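Transcriptional regulator, TetR family (Vibrio parahaemolyticus, PDB 3HE0) probably binds DNA through a helix-turn-helix motif and regulates transcription, as other TetR-family proteins do. Local coordinates at residues A[74-80]-A[130-136]. Residues are numbered along the deposited sequence; the frame is centred on the assembly and turned at random.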
loop_
_atom_site.group_PDB
_atom_site.type_symbol
_atom_site.label_atom_id
_atom_site.label_comp_id
_atom_site.label_asym_id
_atom_site.label_seq_id
_atom_site.Cartn_x
_atom_site.Cartn_y
_atom_site.Cartn_z
ATOM N N VAL A 74 1.659 14.034 8.516
ATOM C CA VAL A 74 0.787 13.222 9.340
ATOM C C VAL A 74 0.511 13.885 10.688
ATOM O O VAL A 74 -0.591 13.824 11.204
ATOM C CB VAL A 74 1.391 11.852 9.593
ATOM C CG1 VAL A 74 0.565 11.098 10.665
ATOM C CG2 VAL A 74 1.454 11.072 8.286
ATOM N N GLN A 75 1.515 14.530 11.252
ATOM C CA GLN A 75 1.382 15.078 12.593
ATOM C C GLN A 75 1.014 16.558 12.643
ATOM O O GLN A 75 0.962 17.136 13.727
ATOM C CB GLN A 75 2.644 14.739 13.381
ATOM C CG GLN A 75 2.749 13.194 13.565
ATOM C CD GLN A 75 4.140 12.716 13.972
ATOM O OE1 GLN A 75 4.312 12.032 14.991
ATOM N NE2 GLN A 75 5.133 13.082 13.185
ATOM N N ALA A 76 0.691 17.152 11.490
ATOM C CA ALA A 76 0.454 18.587 11.410
ATOM C C ALA A 76 -0.815 18.947 12.171
ATOM O O ALA A 76 -1.839 18.286 12.030
ATOM C CB ALA A 76 0.366 19.049 9.940
ATOM N N GLY A 77 -0.723 19.968 13.007
ATOM C CA GLY A 77 -1.846 20.420 13.793
ATOM C C GLY A 77 -2.152 19.594 15.020
ATOM O O GLY A 77 -3.110 19.878 15.727
ATOM N N VAL A 78 -1.378 18.550 15.289
ATOM C CA VAL A 78 -1.638 17.770 16.492
ATOM C C VAL A 78 -0.974 18.452 17.673
ATOM O O VAL A 78 0.179 18.843 17.583
ATOM C CB VAL A 78 -1.087 16.352 16.379
ATOM C CG1 VAL A 78 -1.325 15.590 17.664
ATOM C CG2 VAL A 78 -1.720 15.653 15.207
ATOM N N ASN A 79 -1.683 18.610 18.779
ATOM C CA ASN A 79 -0.970 18.810 20.035
ATOM C C ASN A 79 -1.460 17.864 21.097
ATOM O O ASN A 79 -2.645 17.475 21.130
ATOM C CB ASN A 79 -0.959 20.273 20.501
ATOM C CG ASN A 79 -2.266 20.719 21.076
ATOM O OD1 ASN A 79 -2.807 20.094 21.983
ATOM N ND2 ASN A 79 -2.770 21.847 20.582
ATOM N N ASP A 80 -0.534 17.490 21.973
ATOM C CA ASP A 80 -0.791 16.437 22.942
ATOM C C ASP A 80 -1.761 16.882 24.030
ATOM O O ASP A 80 -2.190 16.051 24.822
ATOM C CB ASP A 80 0.525 15.906 23.520
ATOM C CG ASP A 80 1.488 15.412 22.425
ATOM O OD1 ASP A 80 1.065 15.230 21.253
ATOM O OD2 ASP A 80 2.682 15.214 22.735
HETATM N N MSE A 130 10.686 9.219 13.707
HETATM C CA MSE A 130 10.007 10.423 13.211
HETATM C C MSE A 130 8.513 10.534 13.566
HETATM O O MSE A 130 7.942 11.603 13.449
HETATM C CB MSE A 130 10.158 10.507 11.695
HETATM C CG MSE A 130 11.585 10.476 11.204
HETATM SE SE MSE A 130 11.752 10.277 9.263
HETATM C CE MSE A 130 13.702 10.065 9.127
ATOM N N PHE A 131 7.875 9.448 13.989
ATOM C CA PHE A 131 6.427 9.455 14.282
ATOM C C PHE A 131 6.143 9.495 15.786
ATOM O O PHE A 131 5.304 8.755 16.293
ATOM C CB PHE A 131 5.756 8.241 13.611
ATOM C CG PHE A 131 5.762 8.322 12.121
ATOM C CD1 PHE A 131 4.760 8.995 11.448
ATOM C CD2 PHE A 131 6.807 7.792 11.387
ATOM C CE1 PHE A 131 4.786 9.126 10.053
ATOM C CE2 PHE A 131 6.843 7.919 9.982
ATOM C CZ PHE A 131 5.817 8.582 9.326
ATOM N N ALA A 132 6.853 10.376 16.496
ATOM C CA ALA A 132 6.802 10.402 17.956
ATOM C C ALA A 132 5.404 10.694 18.503
ATOM O O ALA A 132 4.997 10.105 19.511
ATOM C CB ALA A 132 7.854 11.409 18.532
ATOM N N GLN A 133 4.658 11.583 17.842
ATOM C CA GLN A 133 3.287 11.858 18.273
ATOM C C GLN A 133 2.325 10.695 17.981
ATOM O O GLN A 133 1.345 10.533 18.693
ATOM C CB GLN A 133 2.764 13.184 17.708
ATOM C CG GLN A 133 3.368 14.428 18.382
ATOM C CD GLN A 133 2.631 15.694 17.988
ATOM O OE1 GLN A 133 2.516 16.015 16.802
ATOM N NE2 GLN A 133 2.115 16.416 18.977
ATOM N N VAL A 134 2.610 9.845 16.996
ATOM C CA VAL A 134 1.716 8.675 16.756
ATOM C C VAL A 134 1.904 7.692 17.916
ATOM O O VAL A 134 0.945 7.144 18.480
ATOM C CB VAL A 134 2.002 7.970 15.408
ATOM C CG1 VAL A 134 1.112 6.730 15.226
ATOM C CG2 VAL A 134 1.798 8.945 14.267
ATOM N N ASP A 135 3.158 7.494 18.300
ATOM C CA ASP A 135 3.441 6.614 19.427
ATOM C C ASP A 135 2.855 7.131 20.708
ATOM O O ASP A 135 2.370 6.345 21.526
ATOM C CB ASP A 135 4.930 6.409 19.590
ATOM C CG ASP A 135 5.475 5.441 18.584
ATOM O OD1 ASP A 135 4.902 4.323 18.391
ATOM O OD2 ASP A 135 6.485 5.816 17.979
ATOM N N ARG A 136 2.890 8.444 20.889
ATOM C CA ARG A 136 2.398 9.024 22.136
ATOM C C ARG A 136 0.889 8.838 22.246
ATOM O O ARG A 136 0.386 8.455 23.318
ATOM C CB ARG A 136 2.776 10.494 22.267
ATOM C CG ARG A 136 2.823 10.956 23.710
ATOM C CD ARG A 136 3.110 12.444 23.768
ATOM N NE ARG A 136 3.660 12.902 25.050
ATOM C CZ ARG A 136 4.916 12.700 25.478
ATOM N NH1 ARG A 136 5.303 13.188 26.665
ATOM N NH2 ARG A 136 5.790 12.006 24.738
#
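Gln75 and Gln133 bring the two backbones to 6.8 Å between their CA atoms, where the loop leaving helix 55-74 passes the first turn of helix 132-143. A type II beta turn from Gln75 to Val78 reverses the loop there, and each glutamine reaches across to the other segment. Gln75 is extended beyond CG, which carries its amide to the start of the helix. Gln75 NE2 donates to Met130 O at 3.2 Å, a fairly straight bond (160°) in the carbonyl plane and close to the plane of the Gln75 amide. Gln75 NE2 also bonds to the carbonyl of Ala71, in the last turn of helix 55-74. Gln75 OE1 faces the backbone at the helix start and takes two weak bonds, from Gln133 N at 2.9 Å and Val134 N at 3.4 Å. With partners at both ends, the amide is probably fixed in its rotation, mainly by the NE2 bonds.

Gln133 reaches the other way, also extended beyond CG. Gln133 NE2 bonds to Asp80 OD1 at 2.8 Å, meeting the oxygen from above the carboxylate plane, and more weakly to the carbonyl of Val78. Val78 packs CB against Gln133 OE1 at 3.6 Å. Asp80 OD2 forms a salt bridge with Arg136 NE (3.4 Å), but lies well out of the guanidinium plane, so no N-H points at it and the attraction is one of charge. Asp80 OD2 also lies against Arg136 CD. At the other end of the contact, buried Val74 sets CG2 at the edge of the Phe131 ring, 4.2 Å from Phe131 CE1. Met91 of helix 84-97 touches both glutamines.

Phe131 is the N-cap residue of helix 132-143. This is loop-to-helix-start packing in an all-helical TetR-type regulator, tying the end of helix 55-74 to the junction between helices 117-129 and 132-143.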